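Local coordinates for RNA pseudouridylate synthase domain-containing protein 1 (Homo sapiens, PDB 5VBB) that probably binds RNA and isomerises selected uridines to pseudouridine, acting as an RluA-type pseudouridine synthase, at residues L103-I114 against H179-V188; V12-N22 against T217-P227. All coordinates share one frame; numbering follows the deposited sequence.

Contact 1. Residues L103-I114 against H179-V188; sequences LRGHIQESRVTI and HCSALGHPVV
His185 and Arg104 hold each other by side chain and backbone. ND1 of His185 donates to the carbonyl O of Arg104 over 2.7 Å, with an N-H...O angle of 153°. The bond lies in both the imidazole plane and the carbonyl plane, so it fixes the turn of the ring. Ile107 covers one face of that ring, with CG1 3.5 Å from the centroid and almost straight above it. Next along, Arg104 N donates to Pro186 O at 2.8 Å. This bond belongs to a single beta bridge between Leu103 and Val187. The side chain of Val187 lies about 9 Å from that of Asp67, the probable catalytic aspartate.

Leu103, with CG anti to the carbonyl carbon (chi1 -60°), sets CD1 on Cys180 SG at 3.6 Å and CD2 on Val187 CG2. Val188 sets its methyls over one face of the Arg104 guanidinium, and Glu200 forms a salt bridge with that group at NE.

At the far end, Ile114 packs on His179 and Leu183. Its CG2 sits over the His179 ring, 3.6 Å from the centroid. Its CD1 meets Leu183 CD1 tip to tip at 3.6 Å. Thr146 and the backbone of His116 bind the two ring nitrogens of His179. At Gly184 a Schellman motif turns the chain out of the helical region and into the bridge.

The contact thus fastens helix 175-182 and the chain after it to strands 96-104 and 111-114. Leu148 of strand 146-156 touches both Leu103 and Leu183, while Val164 and Leu166 of strand 159-168 touch Leu103 and Cys180.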
loop_
_atom_site.group_PDB
_atom_site.type_symbol
_atom_site.label_atom_id
_atom_site.label_comp_id
_atom_site.label_asym_id
_atom_site.label_seq_id
_atom_site.Cartn_x
_atom_site.Cartn_y
_atom_site.Cartn_z
ATOM N N LEU A 103 10.242 -0.324 -6.634
ATOM C CA LEU A 103 11.037 -1.376 -6.036
ATOM C C LEU A 103 12.461 -1.353 -6.570
ATOM O O LEU A 103 12.646 -1.050 -7.744
ATOM C CB LEU A 103 10.425 -2.730 -6.423
ATOM C CG LEU A 103 8.992 -3.019 -6.005
ATOM C CD1 LEU A 103 8.677 -4.472 -6.284
ATOM C CD2 LEU A 103 8.783 -2.709 -4.527
ATOM N N ARG A 104 13.425 -1.838 -5.778
ATOM C CA ARG A 104 14.841 -1.906 -6.189
ATOM C C ARG A 104 15.060 -2.952 -7.274
ATOM O O ARG A 104 14.558 -4.058 -7.145
ATOM C CB ARG A 104 15.753 -2.255 -4.994
ATOM C CG ARG A 104 15.823 -1.195 -3.890
ATOM C CD ARG A 104 16.657 -0.045 -4.336
ATOM N NE ARG A 104 16.726 1.054 -3.375
ATOM C CZ ARG A 104 17.076 2.290 -3.695
ATOM N NH1 ARG A 104 17.393 2.593 -4.948
ATOM N NH2 ARG A 104 17.075 3.245 -2.776
ATOM N N GLY A 105 15.834 -2.601 -8.305
ATOM C CA GLY A 105 16.166 -3.481 -9.418
ATOM C C GLY A 105 15.117 -3.525 -10.509
ATOM O O GLY A 105 13.959 -3.158 -10.292
ATOM N N HIS A 106 15.528 -3.988 -11.698
ATOM C CA HIS A 106 14.675 -4.184 -12.868
ATOM C C HIS A 106 14.125 -5.620 -12.831
ATOM O O HIS A 106 14.899 -6.554 -13.007
ATOM C CB HIS A 106 15.489 -3.980 -14.162
ATOM C CG HIS A 106 15.809 -2.539 -14.434
ATOM N ND1 HIS A 106 16.724 -2.179 -15.399
ATOM C CD2 HIS A 106 15.227 -1.417 -13.942
ATOM C CE1 HIS A 106 16.741 -0.855 -15.403
ATOM N NE2 HIS A 106 15.843 -0.351 -14.549
ATOM N N ILE A 107 12.810 -5.800 -12.599
ATOM C CA ILE A 107 12.188 -7.132 -12.545
ATOM C C ILE A 107 11.940 -7.542 -13.985
ATOM O O ILE A 107 11.211 -6.836 -14.676
ATOM C CB ILE A 107 10.900 -7.061 -11.702
ATOM C CG1 ILE A 107 11.268 -6.667 -10.256
ATOM C CG2 ILE A 107 10.134 -8.387 -11.731
ATOM C CD1 ILE A 107 10.120 -6.481 -9.255
ATOM N N GLN A 108 12.564 -8.641 -14.462
ATOM C CA GLN A 108 12.454 -9.025 -15.875
ATOM C C GLN A 108 11.149 -9.755 -16.202
ATOM O O GLN A 108 10.675 -9.617 -17.319
ATOM C CB GLN A 108 13.660 -9.870 -16.302
ATOM C CG GLN A 108 15.010 -9.186 -16.046
ATOM C CD GLN A 108 15.172 -7.850 -16.753
ATOM O OE1 GLN A 108 14.653 -7.628 -17.858
ATOM N NE2 GLN A 108 15.937 -6.940 -16.153
ATOM N N GLU A 109 10.530 -10.448 -15.245
ATOM C CA GLU A 109 9.219 -11.110 -15.461
ATOM C C GLU A 109 8.143 -10.019 -15.538
ATOM O O GLU A 109 8.200 -9.091 -14.743
ATOM C CB GLU A 109 8.868 -12.035 -14.287
ATOM C CG GLU A 109 9.839 -13.173 -14.041
ATOM C CD GLU A 109 10.982 -12.962 -13.066
ATOM O OE1 GLU A 109 11.008 -11.913 -12.383
ATOM O OE2 GLU A 109 11.876 -13.839 -13.011
ATOM N N SER A 110 7.149 -10.135 -16.427
ATOM C CA SER A 110 6.093 -9.119 -16.517
ATOM C C SER A 110 5.123 -9.201 -15.337
ATOM O O SER A 110 4.572 -8.187 -14.924
ATOM C CB SER A 110 5.335 -9.223 -17.837
ATOM O OG SER A 110 4.344 -10.235 -17.823
ATOM N N ARG A 111 4.904 -10.414 -14.809
ATOM C CA ARG A 111 3.991 -10.637 -13.685
ATOM C C ARG A 111 4.558 -11.716 -12.798
ATOM O O ARG A 111 5.118 -12.703 -13.300
ATOM C CB ARG A 111 2.597 -11.053 -14.188
ATOM C CG ARG A 111 1.545 -11.240 -13.088
ATOM C CD ARG A 111 0.212 -11.545 -13.709
ATOM N NE ARG A 111 -0.907 -11.356 -12.792
ATOM C CZ ARG A 111 -2.179 -11.560 -13.123
ATOM N NH1 ARG A 111 -2.497 -11.939 -14.351
ATOM N NH2 ARG A 111 -3.145 -11.361 -12.235
ATOM N N VAL A 112 4.467 -11.513 -11.488
ATOM C CA VAL A 112 4.989 -12.460 -10.500
ATOM C C VAL A 112 3.917 -12.735 -9.468
ATOM O O VAL A 112 3.352 -11.795 -8.902
ATOM C CB VAL A 112 6.265 -11.902 -9.811
ATOM C CG1 VAL A 112 6.792 -12.845 -8.735
ATOM C CG2 VAL A 112 7.349 -11.587 -10.827
ATOM N N THR A 113 3.697 -14.011 -9.169
ATOM C CA THR A 113 2.811 -14.447 -8.087
ATOM C C THR A 113 3.756 -14.698 -6.930
ATOM O O THR A 113 4.704 -15.453 -7.093
ATOM C CB THR A 113 2.080 -15.735 -8.473
ATOM O OG1 THR A 113 1.271 -15.462 -9.599
ATOM C CG2 THR A 113 1.197 -16.236 -7.379
ATOM N N ILE A 114 3.556 -14.048 -5.794
ATOM C CA ILE A 114 4.436 -14.221 -4.625
ATOM C C ILE A 114 3.583 -14.894 -3.595
ATOM O O ILE A 114 2.623 -14.296 -3.089
ATOM C CB ILE A 114 5.003 -12.911 -4.070
ATOM C CG1 ILE A 114 5.510 -11.992 -5.214
ATOM C CG2 ILE A 114 6.115 -13.266 -3.076
ATOM C CD1 ILE A 114 5.773 -10.618 -4.832
ATOM N N HIS A 179 7.158 -9.396 1.022
ATOM C CA HIS A 179 7.167 -10.165 -0.217
ATOM C C HIS A 179 8.138 -9.580 -1.261
ATOM O O HIS A 179 8.847 -10.344 -1.915
ATOM C CB HIS A 179 5.766 -10.276 -0.801
ATOM C CG HIS A 179 4.978 -11.491 -0.369
ATOM N ND1 HIS A 179 3.652 -11.617 -0.692
ATOM C CD2 HIS A 179 5.358 -12.587 0.336
ATOM C CE1 HIS A 179 3.257 -12.775 -0.170
ATOM N NE2 HIS A 179 4.280 -13.416 0.399
ATOM N N CYS A 180 8.129 -8.258 -1.459
ATOM C CA CYS A 180 9.017 -7.629 -2.466
ATOM C C CYS A 180 10.500 -7.758 -2.060
ATOM O O CYS A 180 11.342 -8.133 -2.879
ATOM C CB CYS A 180 8.595 -6.176 -2.673
ATOM S SG CYS A 180 6.986 -6.027 -3.495
ATOM N N SER A 181 10.782 -7.584 -0.762
ATOM C CA SER A 181 12.121 -7.762 -0.204
ATOM C C SER A 181 12.576 -9.215 -0.348
ATOM O O SER A 181 13.732 -9.460 -0.707
ATOM C CB SER A 181 12.143 -7.326 1.257
ATOM O OG SER A 181 13.412 -7.569 1.839
ATOM N N ALA A 182 11.663 -10.174 -0.126
ATOM C CA ALA A 182 11.945 -11.601 -0.271
ATOM C C ALA A 182 12.296 -11.982 -1.726
ATOM O O ALA A 182 13.041 -12.934 -1.929
ATOM C CB ALA A 182 10.759 -12.418 0.192
ATOM N N LEU A 183 11.714 -11.277 -2.730
ATOM C CA LEU A 183 12.050 -11.492 -4.148
ATOM C C LEU A 183 13.428 -10.918 -4.498
ATOM O O LEU A 183 13.855 -11.088 -5.629
ATOM C CB LEU A 183 11.074 -10.770 -5.105
ATOM C CG LEU A 183 9.726 -11.314 -5.369
ATOM C CD1 LEU A 183 9.007 -10.418 -6.420
ATOM C CD2 LEU A 183 9.796 -12.745 -5.827
ATOM N N GLY A 184 13.998 -10.095 -3.621
ATOM C CA GLY A 184 15.227 -9.360 -3.868
ATOM C C GLY A 184 14.950 -8.006 -4.488
ATOM O O GLY A 184 15.863 -7.434 -5.069
ATOM N N HIS A 185 13.685 -7.470 -4.379
ATOM C CA HIS A 185 13.280 -6.175 -4.955
ATOM C C HIS A 185 12.566 -5.360 -3.917
ATOM O O HIS A 185 11.364 -5.093 -4.045
ATOM C CB HIS A 185 12.424 -6.405 -6.213
ATOM C CG HIS A 185 13.173 -7.172 -7.254
ATOM N ND1 HIS A 185 14.197 -6.595 -7.965
ATOM C CD2 HIS A 185 13.060 -8.464 -7.635
ATOM C CE1 HIS A 185 14.661 -7.533 -8.771
ATOM N NE2 HIS A 185 14.002 -8.674 -8.596
ATOM N N PRO A 186 13.280 -4.972 -2.840
ATOM C CA PRO A 186 12.617 -4.233 -1.759
ATOM C C PRO A 186 12.042 -2.898 -2.192
ATOM O O PRO A 186 12.511 -2.284 -3.151
ATOM C CB PRO A 186 13.729 -4.041 -0.712
ATOM C CG PRO A 186 14.990 -4.294 -1.423
ATOM C CD PRO A 186 14.712 -5.226 -2.529
ATOM N N VAL A 187 11.078 -2.397 -1.408
ATOM C CA VAL A 187 10.502 -1.102 -1.689
ATOM C C VAL A 187 11.566 -0.043 -1.436
ATOM O O VAL A 187 12.264 -0.071 -0.430
ATOM C CB VAL A 187 9.238 -0.844 -0.841
ATOM C CG1 VAL A 187 8.728 0.574 -1.043
ATOM C CG2 VAL A 187 8.166 -1.870 -1.123
ATOM N N VAL A 188 11.674 0.907 -2.368
ATOM C CA VAL A 188 12.602 2.021 -2.255
ATOM C C VAL A 188 12.224 2.854 -1.044
ATOM O O VAL A 188 11.063 3.199 -0.872
ATOM C CB VAL A 188 12.615 2.873 -3.550
ATOM C CG1 VAL A 188 13.411 4.157 -3.360
ATOM C CG2 VAL A 188 13.175 2.063 -4.734
#

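Contact 2. Residues V12-N22 against T217-P227; sequences VYRSRDFLVVN and TDTECVEVCTP
Two sheets meet face to face here: the hairpin of strands 10-14 and 18-23 lies on strand 221-225, with Glu220 gripped by Tyr13 and Ser15 at one end. Glu220 OE2 accepts two hydrogen bonds. Tyr13 OH donates at 2.6 Å to its anti lone pair, and Ser15 OG donates at 2.7 Å to the syn one. The Tyr13 ring and the Glu220 carboxylate are nearly coplanar, 21° apart. The glutamate reaches them with CG anti to the backbone N (chi1 -171°) and the chain extended beyond. A water also donates to Tyr13 OH and, weakly, to Cys221 O. The two hydroxyls probably offset the like charge of the nearby Asp17 carboxylate, whose OD1 is hydrogen-bonded to Asn79.

Ser15 also shapes the hairpin turn. Its OG accepts from Asp17 N, an ST turn, and from Phe18 N at 2.9 Å, an ST motif. Across the hairpin, Val12 and Tyr13 both face Val20 in a classic beta bulge. Strands 18-22 and 221-225 run nearly parallel, 17° apart, with axes 8.9 Å from each other. Side chains fill the space between them.

Val222 is wedged between two rings. CG1 lies over the centre of the Tyr13 face, 4.2 Å from the centroid, and CG2 lies over a face of Phe18. The same CG1 meets Val20 CG2 at 3.5 Å. Val224 continues the row, its CG1 against Tyr13 CB at 3.5 Å and its CG2 against Val12 and Val20. Phe18 also rests on Cys75 and Ala77 of strand 73-77 and on Ala82 of helix 80-91. Beyond strand 221-225, a water bridges Asn22 ND2 and Pro227 O, accepting from the amide and donating to the carbonyl.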
loop_
_atom_site.group_PDB
_atom_site.type_symbol
_atom_site.label_atom_id
_atom_site.label_comp_id
_atom_site.label_asym_id
_atom_site.label_seq_id
_atom_site.Cartn_x
_atom_site.Cartn_y
_atom_site.Cartn_z
ATOM N N VAL A 12 -10.522 11.813 -1.254
ATOM C CA VAL A 12 -10.712 11.286 -2.598
ATOM C C VAL A 12 -12.119 10.739 -2.795
ATOM O O VAL A 12 -12.454 10.376 -3.903
ATOM C CB VAL A 12 -9.633 10.233 -2.961
ATOM C CG1 VAL A 12 -8.269 10.898 -2.993
ATOM C CG2 VAL A 12 -9.620 9.062 -1.995
ATOM N N TYR A 13 -12.943 10.725 -1.744
ATOM C CA TYR A 13 -14.283 10.196 -1.787
ATOM C C TYR A 13 -14.998 10.647 -0.535
ATOM O O TYR A 13 -14.476 10.468 0.567
ATOM C CB TYR A 13 -14.211 8.661 -1.839
ATOM C CG TYR A 13 -15.540 7.961 -1.899
ATOM C CD1 TYR A 13 -16.357 7.886 -0.776
ATOM C CD2 TYR A 13 -15.888 7.190 -3.000
ATOM C CE1 TYR A 13 -17.552 7.187 -0.802
ATOM C CE2 TYR A 13 -17.058 6.446 -3.017
ATOM C CZ TYR A 13 -17.919 6.504 -1.942
ATOM O OH TYR A 13 -19.064 5.770 -1.987
ATOM N N ARG A 14 -16.209 11.193 -0.679
ATOM C CA ARG A 14 -16.991 11.588 0.484
ATOM C C ARG A 14 -18.442 11.357 0.153
ATOM O O ARG A 14 -18.922 11.829 -0.871
ATOM C CB ARG A 14 -16.710 13.051 0.881
ATOM C CG ARG A 14 -17.649 13.723 1.915
ATOM C CD ARG A 14 -17.208 13.605 3.354
ATOM N NE ARG A 14 -18.172 14.208 4.294
ATOM C CZ ARG A 14 -18.293 15.510 4.552
ATOM N NH1 ARG A 14 -17.532 16.399 3.917
ATOM N NH2 ARG A 14 -19.203 15.940 5.423
ATOM N N SER A 15 -19.105 10.573 0.995
ATOM C CA SER A 15 -20.521 10.313 0.949
ATOM C C SER A 15 -21.114 10.666 2.322
ATOM O O SER A 15 -20.412 11.168 3.191
ATOM C CB SER A 15 -20.795 8.851 0.612
ATOM O OG SER A 15 -20.526 7.995 1.710
ATOM N N ARG A 16 -22.398 10.372 2.518
ATOM C CA ARG A 16 -23.066 10.572 3.803
ATOM C C ARG A 16 -22.478 9.652 4.875
ATOM O O ARG A 16 -22.369 10.045 6.029
ATOM C CB ARG A 16 -24.571 10.250 3.660
ATOM C CG ARG A 16 -25.331 11.227 2.741
ATOM C CD ARG A 16 -26.603 10.615 2.125
ATOM N NE ARG A 16 -27.636 10.320 3.122
ATOM C CZ ARG A 16 -28.358 11.237 3.765
ATOM N NH1 ARG A 16 -28.191 12.531 3.505
ATOM N NH2 ARG A 16 -29.256 10.868 4.670
ATOM N N ASP A 17 -22.075 8.440 4.473
ATOM C CA ASP A 17 -21.633 7.372 5.360
ATOM C C ASP A 17 -20.140 7.116 5.407
ATOM O O ASP A 17 -19.681 6.537 6.389
ATOM C CB ASP A 17 -22.303 6.063 4.913
ATOM C CG ASP A 17 -23.777 5.981 5.244
ATOM O OD1 ASP A 17 -24.165 6.446 6.330
ATOM O OD2 ASP A 17 -24.531 5.417 4.435
ATOM N N PHE A 18 -19.403 7.431 4.338
ATOM C CA PHE A 18 -17.986 7.142 4.280
ATOM C C PHE A 18 -17.184 8.302 3.788
ATOM O O PHE A 18 -17.640 9.104 2.988
ATOM C CB PHE A 18 -17.721 5.940 3.354
ATOM C CG PHE A 18 -18.304 4.660 3.879
ATOM C CD1 PHE A 18 -17.685 3.971 4.904
ATOM C CD2 PHE A 18 -19.501 4.171 3.379
ATOM C CE1 PHE A 18 -18.187 2.754 5.341
ATOM C CE2 PHE A 18 -20.039 2.994 3.860
ATOM C CZ PHE A 18 -19.367 2.276 4.826
ATOM N N LEU A 19 -15.934 8.304 4.196
ATOM C CA LEU A 19 -14.938 9.264 3.796
ATOM C C LEU A 19 -13.681 8.443 3.490
ATOM O O LEU A 19 -13.330 7.590 4.289
ATOM C CB LEU A 19 -14.708 10.224 4.968
ATOM C CG LEU A 19 -13.569 11.180 4.918
ATOM C CD1 LEU A 19 -13.622 12.016 3.674
ATOM C CD2 LEU A 19 -13.609 12.083 6.120
ATOM N N VAL A 20 -13.040 8.678 2.353
ATOM C CA VAL A 20 -11.769 8.017 1.988
ATOM C C VAL A 20 -10.745 9.112 1.826
ATOM O O VAL A 20 -10.911 10.006 0.995
ATOM C CB VAL A 20 -11.798 7.105 0.739
ATOM C CG1 VAL A 20 -10.474 6.354 0.557
ATOM C CG2 VAL A 20 -12.951 6.137 0.787
ATOM N N VAL A 21 -9.662 9.014 2.592
ATOM C CA VAL A 21 -8.582 9.982 2.507
ATOM C C VAL A 21 -7.465 9.377 1.695
ATOM O O VAL A 21 -7.370 8.151 1.576
ATOM C CB VAL A 21 -8.077 10.472 3.905
ATOM C CG1 VAL A 21 -9.216 11.079 4.722
ATOM C CG2 VAL A 21 -7.419 9.351 4.692
ATOM N N ASN A 22 -6.604 10.231 1.159
ATOM C CA ASN A 22 -5.373 9.836 0.501
ATOM C C ASN A 22 -4.318 10.160 1.581
ATOM O O ASN A 22 -3.882 11.296 1.721
ATOM C CB ASN A 22 -5.172 10.616 -0.797
ATOM C CG ASN A 22 -3.905 10.275 -1.517
ATOM O OD1 ASN A 22 -3.169 9.387 -1.106
ATOM N ND2 ASN A 22 -3.634 10.955 -2.612
ATOM N N THR A 217 -19.984 -2.649 0.468
ATOM C CA THR A 217 -20.914 -2.713 1.607
ATOM C C THR A 217 -22.370 -2.884 1.140
ATOM O O THR A 217 -22.705 -2.611 -0.007
ATOM C CB THR A 217 -20.794 -1.488 2.556
ATOM O OG1 THR A 217 -21.484 -0.357 2.003
ATOM C CG2 THR A 217 -19.360 -1.124 2.894
ATOM N N ASP A 218 -23.224 -3.304 2.065
ATOM C CA ASP A 218 -24.662 -3.530 1.802
ATOM C C ASP A 218 -25.358 -2.303 1.178
ATOM O O ASP A 218 -26.125 -2.472 0.238
ATOM C CB ASP A 218 -25.400 -3.963 3.074
ATOM C CG ASP A 218 -25.221 -3.085 4.304
ATOM O OD1 ASP A 218 -24.594 -2.017 4.185
ATOM O OD2 ASP A 218 -25.700 -3.480 5.391
ATOM N N THR A 219 -25.016 -1.090 1.619
ATOM C CA THR A 219 -25.618 0.154 1.131
ATOM C C THR A 219 -24.815 0.920 0.083
ATOM O O THR A 219 -25.374 1.778 -0.599
ATOM C CB THR A 219 -25.799 1.110 2.331
ATOM O OG1 THR A 219 -24.532 1.305 2.961
ATOM C CG2 THR A 219 -26.785 0.590 3.348
ATOM N N GLU A 220 -23.492 0.698 -0.000
ATOM C CA GLU A 220 -22.658 1.528 -0.844
ATOM C C GLU A 220 -21.389 0.810 -1.258
ATOM O O GLU A 220 -20.768 0.185 -0.413
ATOM C CB GLU A 220 -22.290 2.734 0.027
ATOM C CG GLU A 220 -21.580 3.879 -0.655
ATOM C CD GLU A 220 -21.462 5.063 0.284
ATOM O OE1 GLU A 220 -22.345 5.236 1.150
ATOM O OE2 GLU A 220 -20.462 5.801 0.184
ATOM N N CYS A 221 -20.994 0.895 -2.525
ATOM C CA CYS A 221 -19.727 0.296 -2.961
ATOM C C CYS A 221 -18.731 1.412 -2.956
ATOM O O CYS A 221 -18.714 2.244 -3.877
ATOM C CB CYS A 221 -19.842 -0.358 -4.333
ATOM S SG CYS A 221 -18.303 -1.107 -4.922
ATOM N N VAL A 222 -17.937 1.477 -1.875
ATOM C CA VAL A 222 -16.916 2.507 -1.706
ATOM C C VAL A 222 -15.783 2.091 -2.596
ATOM O O VAL A 222 -15.134 1.106 -2.277
ATOM C CB VAL A 222 -16.451 2.630 -0.241
ATOM C CG1 VAL A 222 -15.332 3.677 -0.092
ATOM C CG2 VAL A 222 -17.620 2.917 0.682
ATOM N N GLU A 223 -15.568 2.789 -3.729
ATOM C CA GLU A 223 -14.520 2.397 -4.654
ATOM C C GLU A 223 -13.682 3.596 -5.035
ATOM O O GLU A 223 -14.212 4.596 -5.535
ATOM C CB GLU A 223 -15.158 1.739 -5.870
ATOM C CG GLU A 223 -14.194 1.410 -6.990
ATOM C CD GLU A 223 -14.848 0.662 -8.131
ATOM O OE1 GLU A 223 -16.095 0.673 -8.225
ATOM O OE2 GLU A 223 -14.107 0.039 -8.922
ATOM N N VAL A 224 -12.378 3.534 -4.787
ATOM C CA VAL A 224 -11.551 4.674 -5.125
ATOM C C VAL A 224 -10.303 4.195 -5.798
ATOM O O VAL A 224 -9.814 3.074 -5.586
ATOM C CB VAL A 224 -11.241 5.657 -3.932
ATOM C CG1 VAL A 224 -12.450 5.849 -3.040
ATOM C CG2 VAL A 224 -10.058 5.208 -3.093
ATOM N N CYS A 225 -9.833 5.070 -6.666
ATOM C CA CYS A 225 -8.605 4.963 -7.378
ATOM C C CYS A 225 -7.953 6.312 -7.271
ATOM O O CYS A 225 -8.351 7.249 -7.959
ATOM C CB CYS A 225 -8.854 4.568 -8.824
ATOM S SG CYS A 225 -7.415 3.858 -9.581
ATOM N N THR A 226 -7.032 6.437 -6.319
ATOM C CA THR A 226 -6.386 7.694 -6.030
ATOM C C THR A 226 -5.407 8.106 -7.130
ATOM O O THR A 226 -4.966 7.250 -7.914
ATOM C CB THR A 226 -5.526 7.611 -4.741
ATOM O OG1 THR A 226 -4.318 6.907 -5.047
ATOM C CG2 THR A 226 -6.235 7.004 -3.567
ATOM N N PRO A 227 -4.949 9.382 -7.114
ATOM C CA PRO A 227 -3.897 9.784 -8.051
ATOM C C PRO A 227 -2.601 9.009 -7.808
ATOM O O PRO A 227 -2.313 8.581 -6.688
ATOM C CB PRO A 227 -3.669 11.265 -7.723
ATOM C CG PRO A 227 -4.905 11.714 -7.056
ATOM C CD PRO A 227 -5.355 10.518 -6.262
HETATM O O HOH W 1 -20.426 5.054 -4.237
HETATM O O HOH W 2 -1.473 10.124 -4.659
#

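From the N terminus the chain first forms the hairpin of residues 12-22, half of contact 2. It then runs through strand 73-77 and helix 80-91 into strand 96-104, where residues 103-114 begin contact 1. After strands 146-156 and 159-168, helix 175-182 returns and residues 179-188 close that loop. Strand 208-216 leads on to residues 217-227, which close the wider loop of contact 2. Contact 1 is therefore nested inside contact 2. Their centres are about 30 Å apart, on opposite sides of the chain's centre, and they do not touch. Both reach the large central antiparallel sheet. Contact 1 ties a helix end to it; contact 2 ties the smaller sheet that holds the hairpin to it.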